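Local coordinates for protein Cif-like 1 (Burkholderia cenocepacia, PDB 7JQY) that probably hydrolyses epoxides, as a Cif-like enzyme of the alpha/beta-hydrolase fold that assembles into an octamer, at residues 118-123 and 142-147; 249-254 and 296-301. The protein carries 1 engineered substitution. All coordinates share one frame; numbering follows the deposited sequence.

Interactions 1 and 2 come in series along the chain, with their centres about 8 Å apart. They share one mixed sheet, in which strands 117-122, 140-146 and 250-255 lie next to one another and run parallel. Interaction 1 is the edge-to-edge pairing of 118-123 with 142-147, close to the centre of the chain. Interaction 2 sets helix 291-303 on a face of strand 250-255. A probable hydrogen bond from Met145 N to Leu251 O, 2.7 Å long, joins the two contacts through the sheet. The same helix also reaches side chains of interaction 1. The C-terminal helix is therefore tied to the central strands that lead toward the probable active site.

Interaction 1: 118-123 and 142-147; sequences HLVGRS and KLAMLD. Engineered in segment 118-123: Ser123 (natural residue Asp).
Leu119 and Gly121 carry the backbone bonding to strand 142-146. Leu119 N donates to Lys142 O, and Leu119 O accepts from Ala144 N at 2.8 Å. Gly121 N then donates to Ala144 O, and Gly121 O accepts from Leu146 N at 3.0 Å. The alternate residues, His118, Val120 and Arg122, bond to strand 50-54 on the other edge. The pairing is parallel, with the strand axes 11° apart. CA-H...O contacts add to it, such as Leu143 CA to Leu119 O at 3.4 Å.

The apolar contacts lie on both faces of the sheet. Leu119 and Leu143 run side by side toward helix 124-135, with Leu143 CD1 4.0 Å from Leu119 CB. On the face toward helix 291-303, Val120 CG1 meets Leu146 CD1 at 4.2 Å. His118 lies alongside Lys142 on that face, and Lys142 CB sits at the ring edge. His118 NE2 bonds to Glu49 and Lys142 NZ to the carbonyl of Phe301.

One salt bridge closes the C-terminal end. Arg122 NE gives Asp147 OD2 a nearly straight bond of 2.8 Å. The oxygen lies close to the guanidinium plane and is approached on its anti side, and the two flat groups are turned 49° apart. The Arg122 chain is bent at chi3 (-59°) on its way to Asp147. Gln59 OE1 and His284 O take NH1 and NH2, so all three nitrogens of this buried group are engaged.

Ser123, an engineered replacement of Asp, follows in a strained turn just before helix 124-135, and its OG bonds to Trp57 N. The two strands, joined through helix 124-135, form a beta-alpha-beta unit of the alpha/beta-hydrolase fold. Position 123, Asp in the natural protein, is consistent with the nucleophile elbow of this fold, where epoxide hydrolases of the family carry an aspartate.

Interaction 2: 249-254 and 296-301; sequences PVLALA and RQLLDF
Leu251 lies over the ring of Phe301. Its CB stands 3.5 Å from the ring centroid and only 13° off the ring normal, a CH-pi contact over the centre of the face. The two side chains slide past each other in opposite directions. Leu251 CD2 therefore reaches back to the root of the ring, 3.8 Å from Phe301 CB. The far end of the ring meets backbone: Phe301 CZ is 3.4 Å from Pro249 O, which lies at the ring edge. Pro249 CB adds an apolar contact to Phe301 CE1 at 3.9 Å. Phe301 CG is anti to the backbone N (chi1 -179°), which carries the root of the ring out from the helix toward Leu251.

One helical turn earlier, Gln297 takes up the contact. Its CB packs against Leu253 CD1 at 3.6 Å, and its CG lies beside Leu253 CD2. The chain then bends at chi2 (-70°), which places CD near Leu253 CD2 as well. OE1 also meets Leu251 CD1 at 4.0 Å, where the two side chains cross at about a right angle. Leu298 CD2 makes a looser apolar contact with Leu251 CD2.

This is the packing of a C-terminal helix on the parallel strands of an alpha/beta-hydrolase sheet. The helix runs nearly antiparallel to the strand, with the segment axes 10.1 Å apart. Pro249, Leu251 and Leu253 point to the helix, while Ala252 touches helix 262-268 on the other face of the sheet.

Further out, strand 250-255 is held from both edges. The backbone of Leu251 bonds to strand 140-146. Val250 bonds to Asp273, just before strand 274-279, and to Arg275 in it. Strand 274-279 also touches the helix: Ala277 meets Gln297, and Arg275 meets Phe301. Within the helix, Phe301 N bonds to Gln297 O at 3.1 Å, one turn apart, so the two side chains stand on the same side of it.

Interaction 1: 118-123 and 142-147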
loop_
_atom_site.group_PDB
_atom_site.type_symbol
_atom_site.label_atom_id
_atom_site.label_comp_id
_atom_site.label_asym_id
_atom_site.label_seq_id
_atom_site.Cartn_x
_atom_site.Cartn_y
_atom_site.Cartn_z
ATOM N N HIS B 118 37.786 10.668 -28.042
ATOM C CA HIS B 118 37.360 9.323 -28.403
ATOM C C HIS B 118 35.995 9.101 -27.768
ATOM O O HIS B 118 35.713 9.625 -26.684
ATOM C CB HIS B 118 38.354 8.277 -27.905
ATOM C CG HIS B 118 39.751 8.490 -28.401
ATOM N ND1 HIS B 118 40.199 8.001 -29.611
ATOM C CD2 HIS B 118 40.797 9.157 -27.857
ATOM C CE1 HIS B 118 41.463 8.344 -29.783
ATOM N NE2 HIS B 118 41.850 9.045 -28.732
ATOM N N LEU B 119 35.134 8.360 -28.457
ATOM C CA LEU B 119 33.728 8.289 -28.084
ATOM C C LEU B 119 33.269 6.838 -28.062
ATOM O O LEU B 119 33.403 6.126 -29.065
ATOM C CB LEU B 119 32.872 9.122 -29.044
ATOM C CG LEU B 119 31.438 9.439 -28.630
ATOM C CD1 LEU B 119 31.383 9.961 -27.199
ATOM C CD2 LEU B 119 30.808 10.422 -29.610
ATOM N N VAL B 120 32.705 6.415 -26.930
ATOM C CA VAL B 120 32.192 5.066 -26.722
ATOM C C VAL B 120 30.736 5.153 -26.282
ATOM O O VAL B 120 30.411 5.897 -25.349
ATOM C CB VAL B 120 33.010 4.308 -25.662
ATOM C CG1 VAL B 120 32.557 2.841 -25.591
ATOM C CG2 VAL B 120 34.500 4.436 -25.937
ATOM N N GLY B 121 29.867 4.392 -26.931
ATOM C CA GLY B 121 28.458 4.392 -26.586
ATOM C C GLY B 121 27.852 3.011 -26.708
ATOM O O GLY B 121 28.332 2.161 -27.464
ATOM N N ARG B 122 26.783 2.793 -25.939
ATOM C CA ARG B 122 25.975 1.580 -26.026
ATOM C C ARG B 122 24.512 1.945 -25.810
ATOM O O ARG B 122 24.191 2.970 -25.200
ATOM C CB ARG B 122 26.422 0.503 -25.015
ATOM C CG ARG B 122 25.969 0.721 -23.571
ATOM C CD ARG B 122 26.168 -0.542 -22.730
ATOM N NE ARG B 122 25.420 -1.670 -23.273
ATOM C CZ ARG B 122 24.105 -1.823 -23.148
ATOM N NH1 ARG B 122 23.382 -0.917 -22.493
ATOM N NH2 ARG B 122 23.508 -2.875 -23.690
ATOM N N SER B 123 23.619 1.087 -26.312
ATOM C CA SER B 123 22.163 1.297 -26.202
ATOM C C SER B 123 21.824 2.717 -26.656
ATOM O O SER B 123 22.317 3.146 -27.711
ATOM C CB SER B 123 21.748 0.964 -24.766
ATOM O OG SER B 123 20.433 1.428 -24.481
ATOM N N LYS B 142 37.892 8.833 -32.881
ATOM C CA LYS B 142 37.487 7.449 -33.088
ATOM C C LYS B 142 36.170 7.220 -32.361
ATOM O O LYS B 142 35.869 7.884 -31.363
ATOM C CB LYS B 142 38.549 6.459 -32.587
ATOM C CG LYS B 142 39.794 6.387 -33.455
ATOM C CD LYS B 142 40.875 5.553 -32.797
ATOM C CE LYS B 142 42.144 5.546 -33.630
ATOM N NZ LYS B 142 43.318 5.058 -32.852
ATOM N N LEU B 143 35.386 6.277 -32.873
ATOM C CA LEU B 143 34.054 5.989 -32.357
ATOM C C LEU B 143 33.900 4.484 -32.182
ATOM O O LEU B 143 34.208 3.717 -33.100
ATOM C CB LEU B 143 32.982 6.535 -33.306
ATOM C CG LEU B 143 31.535 6.152 -33.027
ATOM C CD1 LEU B 143 31.049 6.823 -31.750
ATOM C CD2 LEU B 143 30.649 6.510 -34.214
ATOM N N ALA B 144 33.461 4.062 -30.994
ATOM C CA ALA B 144 33.221 2.654 -30.686
ATOM C C ALA B 144 31.740 2.447 -30.407
ATOM O O ALA B 144 31.156 3.157 -29.580
ATOM C CB ALA B 144 34.057 2.184 -29.496
ATOM N N MET B 145 31.142 1.469 -31.087
ATOM C CA MET B 145 29.700 1.251 -31.051
ATOM C C MET B 145 29.405 -0.125 -30.465
ATOM O O MET B 145 29.828 -1.144 -31.027
ATOM C CB MET B 145 29.115 1.384 -32.459
ATOM C CG MET B 145 29.375 2.763 -33.083
ATOM S SD MET B 145 28.623 2.963 -34.711
ATOM C CE MET B 145 27.109 3.803 -34.256
ATOM N N LEU B 146 28.642 -0.162 -29.369
ATOM C CA LEU B 146 28.453 -1.385 -28.594
ATOM C C LEU B 146 26.993 -1.817 -28.564
ATOM O O LEU B 146 26.095 -0.994 -28.344
ATOM C CB LEU B 146 28.937 -1.213 -27.149
ATOM C CG LEU B 146 30.325 -0.657 -26.817
ATOM C CD1 LEU B 146 30.609 -0.863 -25.325
ATOM C CD2 LEU B 146 31.408 -1.294 -27.659
ATOM N N ASP B 147 26.775 -3.114 -28.782
ATOM C CA ASP B 147 25.614 -3.866 -28.308
ATOM C C ASP B 147 24.303 -3.661 -29.065
ATOM O O ASP B 147 23.540 -4.621 -29.227
ATOM C CB ASP B 147 25.394 -3.567 -26.816
ATOM C CG ASP B 147 26.548 -4.054 -25.958
ATOM O OD1 ASP B 147 27.143 -5.089 -26.311
ATOM O OD2 ASP B 147 26.881 -3.402 -24.939
#

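Interaction 2: 249-254 and 296-301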
loop_
_atom_site.group_PDB
_atom_site.type_symbol
_atom_site.label_atom_id
_atom_site.label_comp_id
_atom_site.label_asym_id
_atom_site.label_seq_id
_atom_site.Cartn_x
_atom_site.Cartn_y
_atom_site.Cartn_z
ATOM N N PRO B 249 37.746 6.293 -37.968
ATOM C CA PRO B 249 37.702 4.850 -37.693
ATOM C C PRO B 249 36.628 4.505 -36.670
ATOM O O PRO B 249 36.420 5.221 -35.685
ATOM C CB PRO B 249 39.105 4.544 -37.156
ATOM C CG PRO B 249 39.963 5.642 -37.668
ATOM C CD PRO B 249 39.086 6.860 -37.726
ATOM N N VAL B 250 35.950 3.387 -36.915
ATOM C CA VAL B 250 34.824 2.945 -36.107
ATOM C C VAL B 250 35.047 1.498 -35.703
ATOM O O VAL B 250 35.496 0.680 -36.514
ATOM C CB VAL B 250 33.489 3.094 -36.864
ATOM C CG1 VAL B 250 32.348 2.485 -36.057
ATOM C CG2 VAL B 250 33.227 4.562 -37.183
ATOM N N LEU B 251 34.758 1.194 -34.438
ATOM C CA LEU B 251 34.829 -0.153 -33.885
ATOM C C LEU B 251 33.433 -0.570 -33.449
ATOM O O LEU B 251 32.727 0.219 -32.809
ATOM C CB LEU B 251 35.801 -0.214 -32.702
ATOM C CG LEU B 251 35.835 -1.492 -31.856
ATOM C CD1 LEU B 251 36.460 -2.640 -32.623
ATOM C CD2 LEU B 251 36.581 -1.252 -30.539
ATOM N N ALA B 252 33.024 -1.785 -33.829
ATOM C CA ALA B 252 31.714 -2.335 -33.495
ATOM C C ALA B 252 31.891 -3.609 -32.674
ATOM O O ALA B 252 32.623 -4.517 -33.088
ATOM C CB ALA B 252 30.898 -2.633 -34.759
ATOM N N LEU B 253 31.215 -3.682 -31.521
ATOM C CA LEU B 253 31.343 -4.816 -30.607
ATOM C C LEU B 253 29.983 -5.240 -30.068
ATOM O O LEU B 253 29.117 -4.399 -29.819
ATOM C CB LEU B 253 32.257 -4.486 -29.425
ATOM C CG LEU B 253 33.677 -4.017 -29.719
ATOM C CD1 LEU B 253 34.323 -3.484 -28.439
ATOM C CD2 LEU B 253 34.499 -5.143 -30.307
ATOM N N ALA B 254 29.809 -6.549 -29.869
ATOM C CA ALA B 254 28.593 -7.089 -29.269
ATOM C C ALA B 254 28.852 -8.518 -28.813
ATOM O O ALA B 254 29.828 -9.152 -29.221
ATOM C CB ALA B 254 27.408 -7.033 -30.240
ATOM N N ARG B 296 40.128 -4.583 -23.555
ATOM C CA ARG B 296 41.164 -4.998 -24.495
ATOM C C ARG B 296 40.896 -4.466 -25.903
ATOM O O ARG B 296 41.815 -4.047 -26.605
ATOM C CB ARG B 296 41.285 -6.524 -24.523
ATOM C CG ARG B 296 42.349 -7.041 -25.476
ATOM C CD ARG B 296 43.713 -6.454 -25.151
ATOM N NE ARG B 296 44.735 -6.885 -26.100
ATOM C CZ ARG B 296 46.001 -6.482 -26.068
ATOM N NH1 ARG B 296 46.405 -5.634 -25.133
ATOM N NH2 ARG B 296 46.863 -6.926 -26.973
ATOM N N GLN B 297 39.629 -4.487 -26.303
ATOM C CA GLN B 297 39.217 -4.017 -27.610
ATOM C C GLN B 297 39.357 -2.504 -27.713
ATOM O O GLN B 297 39.861 -1.994 -28.718
ATOM C CB GLN B 297 37.784 -4.468 -27.858
ATOM C CG GLN B 297 37.714 -5.952 -28.206
ATOM C CD GLN B 297 38.294 -6.208 -29.573
ATOM O OE1 GLN B 297 38.369 -5.294 -30.395
ATOM N NE2 GLN B 297 38.683 -7.446 -29.841
ATOM N N LEU B 298 39.026 -1.772 -26.647
ATOM C CA LEU B 298 39.101 -0.314 -26.735
ATOM C C LEU B 298 40.544 0.184 -26.782
ATOM O O LEU B 298 40.886 1.039 -27.610
ATOM C CB LEU B 298 38.369 0.323 -25.554
ATOM C CG LEU B 298 36.843 0.251 -25.531
ATOM C CD1 LEU B 298 36.302 0.814 -24.218
ATOM C CD2 LEU B 298 36.242 1.003 -26.709
ATOM N N LEU B 299 41.419 -0.380 -25.947
ATOM C CA LEU B 299 42.802 0.080 -25.926
ATOM C C LEU B 299 43.505 -0.215 -27.248
ATOM O O LEU B 299 44.251 0.635 -27.755
ATOM C CB LEU B 299 43.549 -0.533 -24.738
ATOM C CG LEU B 299 43.113 0.112 -23.410
ATOM C CD1 LEU B 299 43.730 -0.549 -22.189
ATOM C CD2 LEU B 299 43.419 1.604 -23.426
ATOM N N ASP B 300 43.260 -1.397 -27.833
ATOM C CA ASP B 300 43.839 -1.718 -29.137
ATOM C C ASP B 300 43.341 -0.767 -30.210
ATOM O O ASP B 300 44.115 -0.303 -31.054
ATOM C CB ASP B 300 43.446 -3.135 -29.543
ATOM C CG ASP B 300 44.422 -4.164 -29.087
ATOM O OD1 ASP B 300 45.599 -3.794 -28.900
ATOM O OD2 ASP B 300 44.017 -5.324 -28.896
ATOM N N PHE B 301 42.057 -0.425 -30.155
ATOM C CA PHE B 301 41.461 0.478 -31.125
ATOM C C PHE B 301 42.000 1.896 -30.980
ATOM O O PHE B 301 42.145 2.606 -31.981
ATOM C CB PHE B 301 39.944 0.437 -30.956
ATOM C CG PHE B 301 39.198 1.303 -31.911
ATOM C CD1 PHE B 301 39.499 1.289 -33.259
ATOM C CD2 PHE B 301 38.163 2.102 -31.465
ATOM C CE1 PHE B 301 38.792 2.070 -34.140
ATOM C CE2 PHE B 301 37.453 2.891 -32.342
ATOM C CZ PHE B 301 37.769 2.875 -33.681
#